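Local coordinates for protein B-agarase (Saccharophagus degradans, PDB 4BQ2) that hydrolyses agarose as a family 50 exo-beta-agarase, probably releasing short sugar units from the ends of its chains, at residues Y51-W62 / L163-Q174. Sequence-based numbering, arbitrary orientation.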
loop_
_atom_site.group_PDB
_atom_site.type_symbol
_atom_site.label_atom_id
_atom_site.label_comp_id
_atom_site.label_asym_id
_atom_site.label_seq_id
_atom_site.Cartn_x
_atom_site.Cartn_y
_atom_site.Cartn_z
ATOM N N TYR A 51 8.392 17.533 5.468
ATOM C CA TYR A 51 7.053 17.900 5.903
ATOM C C TYR A 51 6.909 19.397 5.777
ATOM O O TYR A 51 7.620 20.135 6.452
ATOM C CB TYR A 51 6.763 17.463 7.354
ATOM C CG TYR A 51 5.299 17.621 7.708
ATOM C CD1 TYR A 51 4.809 18.845 8.125
ATOM C CD2 TYR A 51 4.402 16.552 7.597
ATOM C CE1 TYR A 51 3.475 19.024 8.423
ATOM C CE2 TYR A 51 3.051 16.712 7.913
ATOM C CZ TYR A 51 2.607 17.973 8.323
ATOM O OH TYR A 51 1.305 18.224 8.639
ATOM N N THR A 52 5.983 19.848 4.927
ATOM C CA THR A 52 5.807 21.278 4.666
ATOM C C THR A 52 4.296 21.588 4.593
ATOM O O THR A 52 3.477 20.667 4.424
ATOM C CB THR A 52 6.483 21.667 3.334
ATOM O OG1 THR A 52 5.799 21.029 2.242
ATOM C CG2 THR A 52 7.954 21.219 3.317
ATOM N N GLY A 53 3.925 22.859 4.738
ATOM C CA GLY A 53 2.522 23.249 4.590
ATOM C C GLY A 53 2.066 24.327 5.564
ATOM O O GLY A 53 2.868 25.179 6.004
ATOM N N LEU A 54 0.772 24.287 5.883
ATOM C CA LEU A 54 0.177 25.216 6.849
ATOM C C LEU A 54 -0.716 24.478 7.842
ATOM O O LEU A 54 -1.166 23.331 7.611
ATOM C CB LEU A 54 -0.618 26.346 6.141
ATOM C CG LEU A 54 -1.824 25.921 5.273
ATOM C CD1 LEU A 54 -3.060 25.640 6.125
ATOM C CD2 LEU A 54 -2.178 27.008 4.263
ATOM N N ALA A 55 -0.952 25.131 8.974
ATOM C CA ALA A 55 -1.859 24.621 9.967
ATOM C C ALA A 55 -2.645 25.797 10.487
ATOM O O ALA A 55 -2.078 26.792 10.961
ATOM C CB ALA A 55 -1.117 23.923 11.116
ATOM N N ILE A 56 -3.962 25.687 10.378
ATOM C CA ILE A 56 -4.825 26.688 10.983
ATOM C C ILE A 56 -5.144 26.198 12.378
ATOM O O ILE A 56 -5.673 25.087 12.559
ATOM C CB ILE A 56 -6.117 26.894 10.185
ATOM C CG1 ILE A 56 -5.813 27.063 8.694
ATOM C CG2 ILE A 56 -6.849 28.144 10.694
ATOM C CD1 ILE A 56 -7.026 26.854 7.821
ATOM N N VAL A 57 -4.846 27.037 13.366
ATOM C CA VAL A 57 -4.991 26.649 14.761
ATOM C C VAL A 57 -5.620 27.818 15.518
ATOM O O VAL A 57 -4.909 28.707 15.967
ATOM C CB VAL A 57 -3.636 26.305 15.426
ATOM C CG1 VAL A 57 -3.879 25.794 16.839
ATOM C CG2 VAL A 57 -2.863 25.270 14.621
ATOM N N PRO A 58 -6.950 27.819 15.634
ATOM C CA PRO A 58 -7.649 28.870 16.364
ATOM C C PRO A 58 -7.327 28.827 17.847
ATOM O O PRO A 58 -6.987 27.785 18.408
ATOM C CB PRO A 58 -9.127 28.516 16.171
ATOM C CG PRO A 58 -9.114 27.037 15.928
ATOM C CD PRO A 58 -7.885 26.821 15.087
ATOM N N GLU A 59 -7.458 29.996 18.451
ATOM C CA GLU A 59 -7.218 30.248 19.855
ATOM C C GLU A 59 -7.896 29.186 20.721
ATOM O O GLU A 59 -7.245 28.512 21.525
ATOM C CB GLU A 59 -7.784 31.646 20.126
ATOM C CG GLU A 59 -7.656 32.563 18.887
ATOM C CD GLU A 59 -8.759 32.436 17.813
ATOM O OE1 GLU A 59 -9.960 32.307 18.164
ATOM O OE2 GLU A 59 -8.427 32.498 16.600
ATOM N N GLN A 60 -9.202 29.048 20.538
ATOM C CA GLN A 60 -10.000 27.995 21.159
ATOM C C GLN A 60 -10.646 27.231 20.001
ATOM O O GLN A 60 -10.949 27.831 18.980
ATOM C CB GLN A 60 -11.085 28.612 22.034
ATOM C CG GLN A 60 -10.554 29.487 23.175
ATOM C CD GLN A 60 -11.469 30.666 23.507
ATOM O OE1 GLN A 60 -12.296 31.098 22.687
ATOM N NE2 GLN A 60 -11.316 31.202 24.720
ATOM N N PRO A 61 -10.866 25.913 20.155
ATOM C CA PRO A 61 -11.437 25.128 19.045
ATOM C C PRO A 61 -12.749 25.710 18.509
ATOM O O PRO A 61 -13.524 26.255 19.281
ATOM C CB PRO A 61 -11.673 23.756 19.687
ATOM C CG PRO A 61 -10.654 23.660 20.778
ATOM C CD PRO A 61 -10.487 25.060 21.303
ATOM N N TRP A 62 -12.980 25.616 17.201
ATOM C CA TRP A 62 -14.218 26.106 16.571
ATOM C C TRP A 62 -15.391 25.221 16.943
ATOM O O TRP A 62 -15.275 24.005 16.905
ATOM C CB TRP A 62 -14.135 26.048 15.041
ATOM C CG TRP A 62 -13.279 27.051 14.311
ATOM C CD1 TRP A 62 -13.522 28.384 14.151
ATOM C CD2 TRP A 62 -12.096 26.772 13.552
ATOM N NE1 TRP A 62 -12.544 28.957 13.382
ATOM C CE2 TRP A 62 -11.660 27.988 12.993
ATOM C CE3 TRP A 62 -11.349 25.610 13.313
ATOM C CZ2 TRP A 62 -10.513 28.083 12.208
ATOM C CZ3 TRP A 62 -10.196 25.707 12.534
ATOM C CH2 TRP A 62 -9.797 26.937 11.991
ATOM N N LEU A 163 -17.437 17.859 16.289
ATOM C CA LEU A 163 -17.658 19.134 15.611
ATOM C C LEU A 163 -17.814 20.320 16.580
ATOM O O LEU A 163 -17.610 21.486 16.199
ATOM C CB LEU A 163 -18.853 19.018 14.652
ATOM C CG LEU A 163 -18.609 18.029 13.490
ATOM C CD1 LEU A 163 -19.663 18.181 12.399
ATOM C CD2 LEU A 163 -17.220 18.211 12.877
ATOM N N SER A 164 -18.136 20.023 17.837
ATOM C CA SER A 164 -18.250 21.090 18.841
ATOM C C SER A 164 -16.886 21.679 19.177
ATOM O O SER A 164 -16.814 22.786 19.708
ATOM C CB SER A 164 -19.009 20.620 20.095
ATOM O OG SER A 164 -18.289 19.626 20.825
ATOM N N GLY A 165 -15.802 20.969 18.829
ATOM C CA GLY A 165 -14.463 21.528 18.972
ATOM C C GLY A 165 -13.403 21.164 17.933
ATOM O O GLY A 165 -12.554 20.316 18.187
ATOM N N ILE A 166 -13.417 21.824 16.773
ATOM C CA ILE A 166 -12.369 21.614 15.764
ATOM C C ILE A 166 -11.137 22.464 16.095
ATOM O O ILE A 166 -11.204 23.689 16.101
ATOM C CB ILE A 166 -12.898 21.864 14.307
ATOM C CG1 ILE A 166 -14.050 20.897 13.965
ATOM C CG2 ILE A 166 -11.766 21.829 13.265
ATOM C CD1 ILE A 166 -13.781 19.427 14.235
ATOM N N ALA A 167 -10.010 21.804 16.342
ATOM C CA ALA A 167 -8.832 22.463 16.903
ATOM C C ALA A 167 -7.751 22.778 15.890
ATOM O O ALA A 167 -6.942 23.679 16.103
ATOM C CB ALA A 167 -8.241 21.635 18.051
ATOM N N LYS A 168 -7.705 22.031 14.791
ATOM C CA LYS A 168 -6.626 22.246 13.867
ATOM C C LYS A 168 -7.003 21.759 12.480
ATOM O O LYS A 168 -7.661 20.728 12.341
ATOM C CB LYS A 168 -5.386 21.524 14.358
ATOM C CG LYS A 168 -4.171 21.692 13.471
ATOM C CD LYS A 168 -3.087 20.712 13.873
ATOM C CE LYS A 168 -1.940 21.415 14.514
ATOM N NZ LYS A 168 -0.743 20.549 14.269
ATOM N N ILE A 169 -6.601 22.532 11.479
ATOM C CA ILE A 169 -6.803 22.144 10.089
ATOM C C ILE A 169 -5.462 22.272 9.388
ATOM O O ILE A 169 -4.895 23.362 9.268
ATOM C CB ILE A 169 -7.864 23.011 9.378
ATOM C CG1 ILE A 169 -9.226 22.810 10.041
ATOM C CG2 ILE A 169 -7.925 22.672 7.885
ATOM C CD1 ILE A 169 -10.272 23.790 9.562
ATOM N N SER A 170 -4.968 21.147 8.899
ATOM C CA SER A 170 -3.640 21.110 8.331
ATOM C C SER A 170 -3.694 20.730 6.854
ATOM O O SER A 170 -4.421 19.814 6.501
ATOM C CB SER A 170 -2.840 20.053 9.107
ATOM O OG SER A 170 -1.650 19.803 8.439
ATOM N N LEU A 171 -2.972 21.471 6.011
ATOM C CA LEU A 171 -2.701 21.080 4.628
ATOM C C LEU A 171 -1.198 20.902 4.459
ATOM O O LEU A 171 -0.440 21.840 4.639
ATOM C CB LEU A 171 -3.228 22.120 3.628
ATOM C CG LEU A 171 -4.748 22.123 3.374
ATOM C CD1 LEU A 171 -5.144 23.343 2.556
ATOM C CD2 LEU A 171 -5.240 20.862 2.679
ATOM N N SER A 172 -0.763 19.695 4.106
ATOM C CA SER A 172 0.662 19.423 4.038
ATOM C C SER A 172 1.091 18.720 2.761
ATOM O O SER A 172 0.324 17.962 2.166
ATOM C CB SER A 172 1.157 18.610 5.239
ATOM O OG SER A 172 0.430 17.378 5.425
ATOM N N VAL A 173 2.354 18.949 2.414
ATOM C CA VAL A 173 3.050 18.251 1.351
ATOM C C VAL A 173 4.197 17.447 1.971
ATOM O O VAL A 173 5.047 18.026 2.666
ATOM C CB VAL A 173 3.558 19.273 0.331
ATOM C CG1 VAL A 173 4.650 18.696 -0.558
ATOM C CG2 VAL A 173 2.403 19.819 -0.510
ATOM N N GLN A 174 4.241 16.136 1.699
ATOM C CA GLN A 174 5.107 15.187 2.424
ATOM C C GLN A 174 6.048 14.425 1.489
ATOM O O GLN A 174 5.611 13.938 0.437
ATOM C CB GLN A 174 4.226 14.201 3.200
ATOM C CG GLN A 174 3.342 14.909 4.214
ATOM C CD GLN A 174 2.384 14.008 4.975
ATOM O OE1 GLN A 174 2.544 12.776 5.057
ATOM N NE2 GLN A 174 1.367 14.629 5.539
HETATM O O HOH W 1 -7.525 25.119 18.315
#
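W62 brings the six-membered end of its indole against I169, the two side chains crossing at about a right angle, CZ3 3.5 Å from I169 CD1, with CE3 against I166 CG2. P58 CG lies 3.6 Å above one face of the indole, displaced toward its rim. Farther along this apolar side, I56 packs on I169 and L54 on L171. The backbones form an antiparallel ladder whose hydrogen-bonded pairs are T52–V173, L54–L171 and I56–I169, the straightest bond running from I56 N to I169 O (2.7 Å, 168°). Beyond I56 the loop leaves the ladder, a water bridges P58 O and A167 O, and W62 rejoins through a two-bond bridge to I166. V173 O takes both T52 N and T52 OG1 (3.1 Å each), from opposite faces of its carbonyl plane. On the opposite face of the sheet, with A55, S170 and S172, Y51 runs alongside Q174, ring and amide planes 31° apart; Q174 NE2 donates to S172 OG at 2.9 Å, nearly in the amide plane, fixing the amide beside the ring. Within the CBM-like beta domain, strand 51-56 lies between strands 17-20 and 166-174; the latter pairs antiparallel with strand 84-92, against which its A167 and K168 form a classic beta bulge; L54 also packs on strand 36-44.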